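Local atomic coordinates of phosphate-binding protein (Xanthomonas axonopodis pv. citri, PDB entry 5UB3), a protein that probably serves as a periplasmic solute-binding receptor of the phosphonate-binding family, paired with a diguanylate cyclase in a bacterial signalling system. Residues E19-L24 / I42-D47; R49-Y54 / G58-V63; T95-R100 / L132-N137; S103-L108 / I176-L181. All coordinates share one frame; numbering follows the deposited sequence. Where two conformers were deposited one is given.

Interaction 1 of 4, residues E19-L24 / I42-D47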
# COMPACT_ATOMS: atom_id res chain seq x y z
N GLU A 19 -9.57 13.53 5.19
CA GLU A 19 -9.69 13.62 6.66
C GLU A 19 -8.58 12.92 7.42
O GLU A 19 -8.35 13.19 8.56
CB GLU A 19 -10.99 12.98 7.11
CG GLU A 19 -12.28 13.58 6.52
CD GLU A 19 -13.47 12.69 6.85
OE1 GLU A 19 -13.45 11.47 6.53
OE2 GLU A 19 -14.41 13.19 7.48
N GLN A 20 -7.99 11.92 6.79
CA GLN A 20 -6.88 11.16 7.35
C GLN A 20 -5.55 11.93 7.32
O GLN A 20 -4.68 11.73 8.16
CB GLN A 20 -6.82 9.82 6.59
CG GLN A 20 -8.12 9.04 6.76
CD GLN A 20 -7.92 7.54 6.81
OE1 GLN A 20 -7.85 6.88 5.76
NE2 GLN A 20 -7.75 6.98 8.05
N LEU A 21 -5.42 12.88 6.40
CA LEU A 21 -4.22 13.61 6.20
C LEU A 21 -4.20 15.01 6.84
O LEU A 21 -3.16 15.45 7.32
CB LEU A 21 -4.01 13.75 4.70
CG LEU A 21 -3.88 12.41 3.95
CD1 LEU A 21 -3.86 12.75 2.47
CD2 LEU A 21 -2.60 11.69 4.33
N LYS A 22 -5.34 15.70 6.85
CA LYS A 22 -5.35 17.11 7.24
C LYS A 22 -4.94 17.32 8.68
O LYS A 22 -4.12 18.20 8.97
CB LYS A 22 -6.70 17.79 6.99
CG LYS A 22 -6.74 19.26 7.43
CD LYS A 22 -5.72 20.08 6.64
CE LYS A 22 -6.03 21.57 6.52
NZ LYS A 22 -5.07 22.21 5.58
N PRO A 23 -5.48 16.51 9.61
CA PRO A 23 -5.05 16.70 11.01
C PRO A 23 -3.53 16.66 11.24
O PRO A 23 -2.99 17.53 11.92
CB PRO A 23 -5.75 15.58 11.75
CG PRO A 23 -6.95 15.27 10.93
CD PRO A 23 -6.48 15.41 9.51
N LEU A 24 -2.83 15.68 10.65
CA LEU A 24 -1.37 15.62 10.88
C LEU A 24 -0.65 16.75 10.15
O LEU A 24 0.34 17.29 10.68
CB LEU A 24 -0.81 14.25 10.49
CG LEU A 24 0.69 14.08 10.72
CD1 LEU A 24 0.98 14.21 12.22
CD2 LEU A 24 1.21 12.75 10.16
N ILE A 42 -3.24 19.61 0.83
CA ILE A 42 -3.40 18.20 0.57
C ILE A 42 -3.59 18.03 -0.95
O ILE A 42 -4.39 18.77 -1.56
CB ILE A 42 -4.65 17.64 1.30
CG1 ILE A 42 -4.52 17.81 2.84
CG2 ILE A 42 -4.91 16.18 0.93
CD1 ILE A 42 -3.35 17.08 3.45
N LEU A 43 -2.92 17.04 -1.52
CA LEU A 43 -3.08 16.70 -2.93
C LEU A 43 -2.87 15.20 -3.06
O LEU A 43 -1.77 14.69 -2.90
CB LEU A 43 -2.11 17.43 -3.84
CG LEU A 43 -2.29 17.23 -5.36
CD1 LEU A 43 -3.71 17.51 -5.85
CD2 LEU A 43 -1.33 18.07 -6.13
N MET A 44 -3.95 14.51 -3.36
CA MET A 44 -3.91 13.09 -3.51
C MET A 44 -3.93 12.79 -5.00
O MET A 44 -4.13 13.68 -5.82
CB MET A 44 -5.09 12.46 -2.78
CG MET A 44 -4.96 12.50 -1.29
SD MET A 44 -6.50 12.02 -0.47
CE MET A 44 -7.41 13.56 -0.57
N ALA A 45 -3.65 11.55 -5.37
CA ALA A 45 -3.67 11.22 -6.79
C ALA A 45 -4.36 9.91 -6.95
O ALA A 45 -4.30 9.12 -6.06
CB ALA A 45 -2.26 11.19 -7.36
N PRO A 46 -5.02 9.69 -8.09
CA PRO A 46 -5.72 8.38 -8.28
C PRO A 46 -4.82 7.14 -8.37
O PRO A 46 -5.27 6.03 -8.09
CB PRO A 46 -6.52 8.56 -9.60
CG PRO A 46 -6.04 9.85 -10.23
CD PRO A 46 -5.05 10.55 -9.30
N ASP A 47 -3.56 7.29 -8.75
CA ASP A 47 -2.70 6.12 -8.92
C ASP A 47 -1.25 6.52 -8.82
O ASP A 47 -0.96 7.73 -8.74
CB ASP A 47 -2.99 5.41 -10.24
CG ASP A 47 -2.92 6.35 -11.42
OD1 ASP A 47 -1.90 7.03 -11.62
OD2 ASP A 47 -3.94 6.46 -12.10
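Leu21 carries its CG anti to its own carbonyl carbon (chi1 -60°), and Ile42 places CG1 in the same way (chi1 -61°); the two branched chains thereby lean into each other from a helix and from the end of a strand. Ile42 is bent once more at chi2 (-62°), which lays CD1 against the root of the leucine, with CD1 of Ile42 3.6 Å from CB of Leu21. The other branch of Ile42 meets the far end of Leu21: CG2 of Ile42 is 3.9 Å from CD1 of Leu21. That leucine methyl is shared with Met44, whose CG lies 3.9 Å from CD1 of Leu21 and whose SD is 4.0 Å from the same CD1. Leucine suits the helix face because its reach brings a single methyl, CD1, to both Ile42 and Met44, while the beta-branched isoleucine fits an extended chain and the pliant methionine follows the surface it meets. No hydrogen bond joins the segments, and the side-chain contacts are apolar. It is the packing of helix 14-28 on the edge of the alpha/beta lobe expected of a periplasmic binding protein: Leu7 of strand 4-8 touches both Leu21 and Ile42, Phe248 and Phe249 cover Leu21 further, and Met44 rests on Pro14 and His17.

Interaction 2 of 4, residues R49-Y54 / G58-V63; sequences RQMSSY and GRVDWV
A Schellman motif ends helix 48-56 at Gly58, and the chain turns back there into strand 62-66, a tight helix-to-strand connection in which Tyr54 and Met51 face the returning residues. Gly58 has positive phi (74°), a conformation glycine adopts readily because it lacks a side chain. Just beyond it, Arg59 N donates to Tyr54 O at 2.8 Å with an N-H...O angle of 157°, the donor lying somewhat out of the carbonyl plane; this bond ties the exit of the turn to the last part of the helix. Arg59 contributes its aliphatic root, CB 4.1 Å from Tyr54 CB, whereas the guanidinium turns off from the helix, as befits an exposed residue. Val60 presses CG2 against Tyr54 CB at 3.8 Å. The same CG2 and Arg59 CB approach the Tyr54 ring obliquely, Val60 CG2 being 4.0 Å from Tyr54 CD2; a broad aromatic ring can rest on both side chains. Met51 starts with CG anti to its backbone N (chi1 179°) and then bends twice, which brings its sulfur end to the valines: SD is 3.9 Å from Val60 CG1, and CE meets Val63 CG1 tip to tip at 3.8 Å. The flexible thioether thus fits two stiff, beta-branched valines, one in the turn and one in the strand. Leu73 of helix 67-75 touches both Met51 and Val63, Ala45 lies against Tyr54, and strand 62-66 runs between parallel strand 4-8 and antiparallel strand 209-217.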
# COMPACT_ATOMS: atom_id res chain seq x y z
N ARG A 49 1.21 6.33 -10.97
CA ARG A 49 1.71 7.07 -12.09
C ARG A 49 1.47 8.54 -12.01
O ARG A 49 2.39 9.34 -12.18
CB ARG A 49 1.11 6.56 -13.40
CG ARG A 49 1.79 5.30 -13.82
CD ARG A 49 1.74 5.23 -15.34
NE ARG A 49 0.57 4.54 -15.80
CZ ARG A 49 0.16 4.55 -17.07
NH1 ARG A 49 0.82 5.26 -17.99
NH2 ARG A 49 -0.92 3.86 -17.42
N GLN A 50 0.21 8.91 -11.77
CA GLN A 50 -0.09 10.31 -11.48
C GLN A 50 0.65 10.90 -10.29
O GLN A 50 0.98 12.09 -10.27
CB GLN A 50 -1.61 10.50 -11.30
CG GLN A 50 -2.07 11.96 -11.34
CD GLN A 50 -1.72 12.62 -12.67
OE1 GLN A 50 -2.26 12.24 -13.69
NE2 GLN A 50 -0.78 13.58 -12.66
N MET A 51 0.76 10.12 -9.23
CA MET A 51 1.39 10.65 -8.03
C MET A 51 2.87 10.89 -8.32
O MET A 51 3.45 11.89 -7.90
CB MET A 51 1.23 9.69 -6.88
CG MET A 51 1.91 10.23 -5.62
SD MET A 51 1.43 11.87 -5.06
CE MET A 51 -0.00 11.44 -4.09
N SER A 52 3.46 9.94 -9.06
CA SER A 52 4.84 10.12 -9.52
C SER A 52 4.99 11.37 -10.35
O SER A 52 5.96 12.09 -10.16
CB SER A 52 5.42 8.89 -10.23
OG SER A 52 6.66 9.20 -10.87
N SER A 53 4.05 11.64 -11.23
CA SER A 53 4.07 12.91 -11.97
C SER A 53 4.00 14.15 -11.08
O SER A 53 4.81 15.08 -11.24
CB SER A 53 2.92 12.91 -13.00
OG SER A 53 2.99 14.08 -13.76
N TYR A 54 3.08 14.16 -10.12
CA TYR A 54 3.03 15.22 -9.12
C TYR A 54 4.32 15.39 -8.37
O TYR A 54 4.82 16.52 -8.20
CB TYR A 54 1.95 14.99 -8.07
CG TYR A 54 0.54 15.17 -8.50
CD1 TYR A 54 0.20 15.97 -9.59
CD2 TYR A 54 -0.48 14.59 -7.78
CE1 TYR A 54 -1.12 16.16 -9.96
CE2 TYR A 54 -1.79 14.76 -8.14
CZ TYR A 54 -2.10 15.56 -9.24
OH TYR A 54 -3.38 15.75 -9.61
N GLY A 58 7.02 18.54 -8.40
CA GLY A 58 6.99 19.36 -7.16
C GLY A 58 5.60 19.76 -6.69
O GLY A 58 5.47 20.69 -5.93
N ARG A 59 4.57 19.05 -7.09
CA ARG A 59 3.22 19.39 -6.65
C ARG A 59 2.84 18.68 -5.37
O ARG A 59 1.87 19.07 -4.75
CB ARG A 59 2.16 19.03 -7.72
CG ARG A 59 2.49 19.59 -9.11
CD ARG A 59 2.38 21.08 -9.17
NE ARG A 59 2.50 21.50 -10.61
CZ ARG A 59 3.66 21.80 -11.20
NH1 ARG A 59 4.80 21.77 -10.50
NH2 ARG A 59 3.70 22.13 -12.47
N VAL A 60 3.52 17.60 -5.06
CA VAL A 60 3.39 16.94 -3.81
C VAL A 60 4.76 16.80 -3.23
O VAL A 60 5.72 16.40 -3.90
CB VAL A 60 2.74 15.57 -4.01
CG1 VAL A 60 2.83 14.70 -2.75
CG2 VAL A 60 1.28 15.76 -4.44
N ASP A 61 4.83 17.02 -1.93
CA ASP A 61 6.09 16.93 -1.22
C ASP A 61 6.30 15.67 -0.43
O ASP A 61 7.43 15.24 -0.30
CB ASP A 61 6.22 18.07 -0.29
CG ASP A 61 6.25 19.41 -1.03
OD1 ASP A 61 7.12 19.60 -1.88
OD2 ASP A 61 5.39 20.25 -0.73
N TRP A 62 5.24 15.12 0.12
CA TRP A 62 5.34 14.12 1.15
C TRP A 62 4.12 13.22 1.02
O TRP A 62 3.01 13.72 0.88
CB TRP A 62 5.42 14.82 2.50
CG TRP A 62 5.06 14.00 3.71
CD1 TRP A 62 5.31 12.67 3.94
CD2 TRP A 62 4.40 14.48 4.87
NE1 TRP A 62 4.80 12.29 5.16
CE2 TRP A 62 4.27 13.38 5.77
CE3 TRP A 62 3.91 15.74 5.25
CZ2 TRP A 62 3.60 13.50 7.00
CZ3 TRP A 62 3.28 15.85 6.51
CH2 TRP A 62 3.12 14.74 7.35
N VAL A 63 4.36 11.93 0.93
CA VAL A 63 3.28 10.96 0.91
C VAL A 63 3.54 9.90 1.96
O VAL A 63 4.69 9.58 2.25
CB VAL A 63 3.09 10.31 -0.46
CG1 VAL A 63 2.76 11.33 -1.55
CG2 VAL A 63 4.31 9.46 -0.80

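Interaction 3 of 4, residues T95-R100 / L132-N137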
# COMPACT_ATOMS: atom_id res chain seq x y z
N THR A 95 0.92 -10.70 2.51
CA THR A 95 -0.25 -11.05 1.73
C THR A 95 -0.70 -12.45 2.07
O THR A 95 0.14 -13.34 2.26
CB THR A 95 -0.01 -10.81 0.25
OG1 THR A 95 0.00 -9.39 0.04
CG2 THR A 95 -1.13 -11.42 -0.57
N LEU A 96 -2.00 -12.62 2.20
CA LEU A 96 -2.59 -13.94 2.25
C LEU A 96 -3.51 -14.17 1.07
O LEU A 96 -4.15 -13.24 0.54
CB LEU A 96 -3.26 -14.18 3.58
CG LEU A 96 -4.21 -13.19 4.21
CD1 LEU A 96 -5.48 -13.30 3.41
CD2 LEU A 96 -4.48 -13.45 5.71
N PHE A 97 -3.51 -15.40 0.62
CA PHE A 97 -4.42 -15.79 -0.45
C PHE A 97 -5.48 -16.59 0.24
O PHE A 97 -5.17 -17.45 1.04
CB PHE A 97 -3.72 -16.66 -1.46
CG PHE A 97 -2.71 -15.93 -2.32
CD1 PHE A 97 -1.48 -15.58 -1.80
CD2 PHE A 97 -2.98 -15.66 -3.64
CE1 PHE A 97 -0.55 -14.94 -2.59
CE2 PHE A 97 -2.06 -15.01 -4.43
CZ PHE A 97 -0.82 -14.67 -3.91
N PHE A 98 -6.73 -16.35 -0.10
CA PHE A 98 -7.78 -17.10 0.52
C PHE A 98 -8.82 -17.54 -0.49
O PHE A 98 -8.98 -16.94 -1.54
CB PHE A 98 -8.42 -16.26 1.63
CG PHE A 98 -9.13 -15.07 1.12
CD1 PHE A 98 -8.44 -13.87 0.95
CD2 PHE A 98 -10.49 -15.14 0.78
CE1 PHE A 98 -9.09 -12.76 0.44
CE2 PHE A 98 -11.14 -14.05 0.29
CZ PHE A 98 -10.45 -12.86 0.10
N VAL A 99 -9.51 -18.61 -0.14
CA VAL A 99 -10.62 -19.15 -0.92
C VAL A 99 -11.82 -19.48 -0.08
O VAL A 99 -11.74 -19.54 1.15
CB VAL A 99 -10.23 -20.46 -1.58
CG1 VAL A 99 -9.02 -20.25 -2.48
CG2 VAL A 99 -9.98 -21.56 -0.54
N ARG A 100 -12.92 -19.79 -0.76
CA ARG A 100 -14.02 -20.43 -0.05
C ARG A 100 -13.58 -21.77 0.52
O ARG A 100 -12.78 -22.50 -0.06
CB ARG A 100 -15.23 -20.62 -0.94
CG ARG A 100 -15.90 -19.29 -1.24
CD ARG A 100 -17.25 -19.56 -1.85
NE ARG A 100 -18.04 -20.44 -0.98
CZ ARG A 100 -18.92 -20.06 -0.05
NH1 ARG A 100 -19.20 -18.76 0.18
NH2 ARG A 100 -19.56 -21.01 0.65
N LEU A 132 3.92 -10.89 -7.36
CA LEU A 132 5.30 -11.30 -7.17
C LEU A 132 5.33 -12.76 -6.77
O LEU A 132 6.14 -13.51 -7.28
CB LEU A 132 6.00 -10.46 -6.08
CG LEU A 132 7.41 -10.81 -5.79
CD1 LEU A 132 8.22 -10.72 -7.08
CD2 LEU A 132 7.93 -9.86 -4.72
N GLU A 133 4.45 -13.14 -5.85
CA GLU A 133 4.41 -14.49 -5.37
C GLU A 133 4.16 -15.47 -6.50
O GLU A 133 4.76 -16.55 -6.54
CB GLU A 133 3.40 -14.67 -4.26
CG GLU A 133 3.70 -15.87 -3.37
CD GLU A 133 4.81 -15.63 -2.34
OE1 GLU A 133 5.56 -14.63 -2.44
OE2 GLU A 133 4.87 -16.49 -1.45
N LEU A 134 3.29 -15.11 -7.41
CA LEU A 134 2.97 -15.99 -8.48
C LEU A 134 4.17 -16.10 -9.40
O LEU A 134 4.50 -17.19 -9.87
CB LEU A 134 1.71 -15.52 -9.23
CG LEU A 134 0.42 -15.57 -8.43
CD1 LEU A 134 -0.68 -15.05 -9.34
CD2 LEU A 134 0.08 -16.91 -7.86
N LEU A 135 4.85 -14.99 -9.65
CA LEU A 135 6.03 -15.04 -10.47
C LEU A 135 7.09 -15.99 -9.92
O LEU A 135 7.63 -16.83 -10.66
CB LEU A 135 6.62 -13.66 -10.69
CG LEU A 135 5.92 -12.74 -11.66
CD1 LEU A 135 6.57 -11.40 -11.48
CD2 LEU A 135 6.02 -13.12 -13.14
N ARG A 136 7.35 -15.89 -8.63
CA ARG A 136 8.37 -16.72 -7.98
C ARG A 136 8.05 -18.19 -8.12
O ARG A 136 8.96 -18.99 -8.23
CB ARG A 136 8.50 -16.38 -6.49
CG ARG A 136 9.20 -15.06 -6.24
CD ARG A 136 8.79 -14.53 -4.89
NE ARG A 136 9.67 -13.45 -4.47
CZ ARG A 136 9.64 -12.88 -3.27
NH1 ARG A 136 8.75 -13.23 -2.36
NH2 ARG A 136 10.51 -11.94 -2.97
N ASN A 137 6.76 -18.53 -8.12
CA ASN A 137 6.32 -19.91 -8.23
C ASN A 137 5.99 -20.37 -9.65
O ASN A 137 5.48 -21.47 -9.84
CB ASN A 137 5.14 -20.11 -7.28
CG ASN A 137 5.60 -20.12 -5.82
OD1 ASN A 137 6.00 -21.16 -5.28
ND2 ASN A 137 5.60 -18.95 -5.21
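Phe97 of strand 92-100 points its ring at helix 124-136, where Glu133 and Leu134 receive it; this is helix-on-sheet packing inside an alpha/beta lobe of the periplasmic binding protein fold. The first shell is small and loose. CZ of Phe97 comes to 4.2 Å from CB of Glu133, and CE2 of Phe97 to 4.5 Å from CD2 of Leu134, both approaching the ring obliquely. CG anti to the carbonyl carbon (chi1 -71°) sets the direction of the Phe97 ring, and the length of the aromatic side chain lets CZ and CE2 meet the helix. Leucine offers a methyl from the buried side of the helix, while the glutamate uses its aliphatic root here and sends its carboxylate to polar partners.

In the next shell, Glu133 OE2 is hydrogen-bonded to NE2 of His204 and OE1 forms a weak salt bridge to Arg136 NH1, so the buried carboxylate has a partner for each oxygen. The guanidinium of Arg136 is backed by Leu132, whose CD2 lies 3.7 Å above the centre of its plane. On the strand side, Phe97 also touches Val203 and Val178 of the flanking strands 200-205 and 178-182. On the helix side, Leu111 of a loop packs on Leu134.

The helix end is secured by Asn137, whose short amide can fold back on the final turn. Glu133 O accepts from both the backbone N of Asn137 and its ND2, which reach it from opposite faces of the carbonyl plane; the ND2 bond is 2.9 Å long and nearly straight at 176°.

Interaction 4 of 4, residues S103-L108 / I176-L181; sequences SPIHSL and IDVGAL
Ile105, in the loop after strand 92-100, reaches across to Asp177 and Val178 at the start of strand 178-182, so that the loop packs against the sheet of one alpha/beta lobe in this periplasmic binding protein fold. The meeting is made by one methyl group. CD1 of Ile105 is 3.6 Å from CG2 of Val178 and 3.7 Å from CB of Asp177, touching two successive residues where the loop gives way to the strand. The isoleucine chain crosses that of Asp177 at about a right angle and that of Val178 more obliquely.

Ile105 is stretched at its second torsion (chi2 161°), which carries CD1 away from the loop backbone toward the strand. Val178 has CG1 anti to its backbone N (chi1 -173°), and it is the other branch, CG2, that meets the isoleucine. A beta-branched residue suits the extended strand, while isoleucine adds the extra carbon needed to span to it. Asp177 serves in two ways: its methylene faces Ile105, and OD2 accepts a hydrogen bond from the backbone N of Thr115, tying this entry to the neighbouring strand 115-118.

Val99 of strand 92-100 touches both Ile105 and Val178, completing a small apolar cluster, and Ile105 O is held by Arg201 NH1. The loop is shaped locally by an ST turn. Serine fits its first position because its short hydroxyl can fold back onto the chain: Ser103 OG accepts from Ile105 N at 3.0 Å with an N-H...O angle of 166°.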
# COMPACT_ATOMS: atom_id res chain seq x y z
N SER A 103 -13.98 -24.68 -1.66
CA SER A 103 -13.18 -24.68 -2.88
C SER A 103 -12.30 -25.91 -2.89
O SER A 103 -11.88 -26.38 -1.86
CB SER A 103 -12.22 -23.45 -2.89
OG SER A 103 -11.29 -23.49 -3.97
N PRO A 104 -11.95 -26.39 -4.04
CA PRO A 104 -10.99 -27.45 -4.07
C PRO A 104 -9.51 -26.97 -4.08
O PRO A 104 -8.60 -27.80 -4.18
CB PRO A 104 -11.30 -28.08 -5.41
CG PRO A 104 -11.59 -26.90 -6.26
CD PRO A 104 -12.46 -26.06 -5.39
N ILE A 105 -9.29 -25.66 -3.97
CA ILE A 105 -7.93 -25.11 -3.91
C ILE A 105 -7.34 -25.20 -2.47
O ILE A 105 -7.90 -24.63 -1.53
CB ILE A 105 -7.98 -23.63 -4.31
CG1 ILE A 105 -8.46 -23.47 -5.76
CG2 ILE A 105 -6.62 -22.98 -4.07
CD1 ILE A 105 -8.98 -22.08 -6.11
N HIS A 106 -6.17 -25.85 -2.33
CA HIS A 106 -5.49 -25.92 -1.04
C HIS A 106 -4.12 -25.26 -0.97
O HIS A 106 -3.59 -25.14 0.10
CB HIS A 106 -5.40 -27.37 -0.57
CG HIS A 106 -6.73 -27.89 -0.17
ND1 HIS A 106 -7.64 -28.38 -1.09
CD2 HIS A 106 -7.38 -27.85 1.02
CE1 HIS A 106 -8.76 -28.69 -0.47
NE2 HIS A 106 -8.63 -28.36 0.80
N SER A 107 -3.59 -24.81 -2.10
CA SER A 107 -2.25 -24.28 -2.09
C SER A 107 -2.18 -23.26 -3.19
O SER A 107 -2.96 -23.30 -4.13
CB SER A 107 -1.23 -25.39 -2.40
OG SER A 107 -1.41 -25.84 -3.72
N LEU A 108 -1.16 -22.44 -3.13
CA LEU A 108 -0.89 -21.52 -4.25
C LEU A 108 -0.79 -22.16 -5.64
O LEU A 108 -1.33 -21.59 -6.65
CB LEU A 108 0.39 -20.71 -3.96
CG LEU A 108 0.50 -19.47 -4.86
CD1 LEU A 108 -0.45 -18.35 -4.47
CD2 LEU A 108 1.98 -19.09 -4.84
N ILE A 176 -15.18 -15.40 -8.20
CA ILE A 176 -13.73 -15.49 -8.38
C ILE A 176 -13.24 -16.51 -7.37
O ILE A 176 -13.78 -16.57 -6.28
CB ILE A 176 -13.09 -14.10 -8.17
CG1 ILE A 176 -13.64 -13.10 -9.20
CG2 ILE A 176 -11.57 -14.15 -8.31
CD1 ILE A 176 -13.07 -11.68 -9.10
N ASP A 177 -12.27 -17.34 -7.74
CA ASP A 177 -11.88 -18.45 -6.93
C ASP A 177 -11.02 -18.02 -5.72
O ASP A 177 -11.14 -18.58 -4.63
CB ASP A 177 -11.09 -19.45 -7.75
CG ASP A 177 -11.86 -19.95 -8.98
OD1 ASP A 177 -12.99 -20.39 -8.82
OD2 ASP A 177 -11.33 -19.90 -10.10
N VAL A 178 -10.14 -17.07 -5.94
CA VAL A 178 -9.12 -16.74 -4.93
C VAL A 178 -9.05 -15.26 -4.71
O VAL A 178 -9.24 -14.45 -5.63
CB VAL A 178 -7.73 -17.29 -5.29
CG1 VAL A 178 -6.74 -17.08 -4.17
CG2 VAL A 178 -7.73 -18.75 -5.74
N GLY A 179 -8.78 -14.87 -3.45
CA GLY A 179 -8.62 -13.49 -3.14
C GLY A 179 -7.27 -13.23 -2.51
O GLY A 179 -6.71 -14.15 -1.93
N ALA A 180 -6.74 -12.01 -2.68
CA ALA A 180 -5.49 -11.63 -2.01
C ALA A 180 -5.78 -10.39 -1.18
O ALA A 180 -6.37 -9.47 -1.66
CB ALA A 180 -4.39 -11.37 -2.98
N LEU A 181 -5.40 -10.44 0.09
CA LEU A 181 -5.47 -9.27 1.00
C LEU A 181 -4.30 -9.32 1.97
O LEU A 181 -3.69 -10.40 2.10
CB LEU A 181 -6.73 -9.35 1.81
CG LEU A 181 -8.07 -9.11 1.16
CD1 LEU A 181 -9.16 -9.32 2.19
CD2 LEU A 181 -8.18 -7.70 0.64

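From the N terminus, interaction 1 closes the loop between helix 14-28 and the end of strand 39-42, and interaction 2 then closes the short turn from helix 48-56 into strand 62-66. These two follow in series and touch, Ala45 CB lying 3.7 Å from Tyr54 CE2, so the two contacts form one packed patch on the same side of the molecule. About 30 Å from both, centre to centre, interaction 3 joins strand 92-100 to helix 124-136. Interaction 4 opens between its segments and closes later at strand 178-182, so the two cross. They meet directly where these neighbouring antiparallel strands pair, as at Phe98 O and Gly179 N. The two pairs lie on opposite sides of the chain's centre.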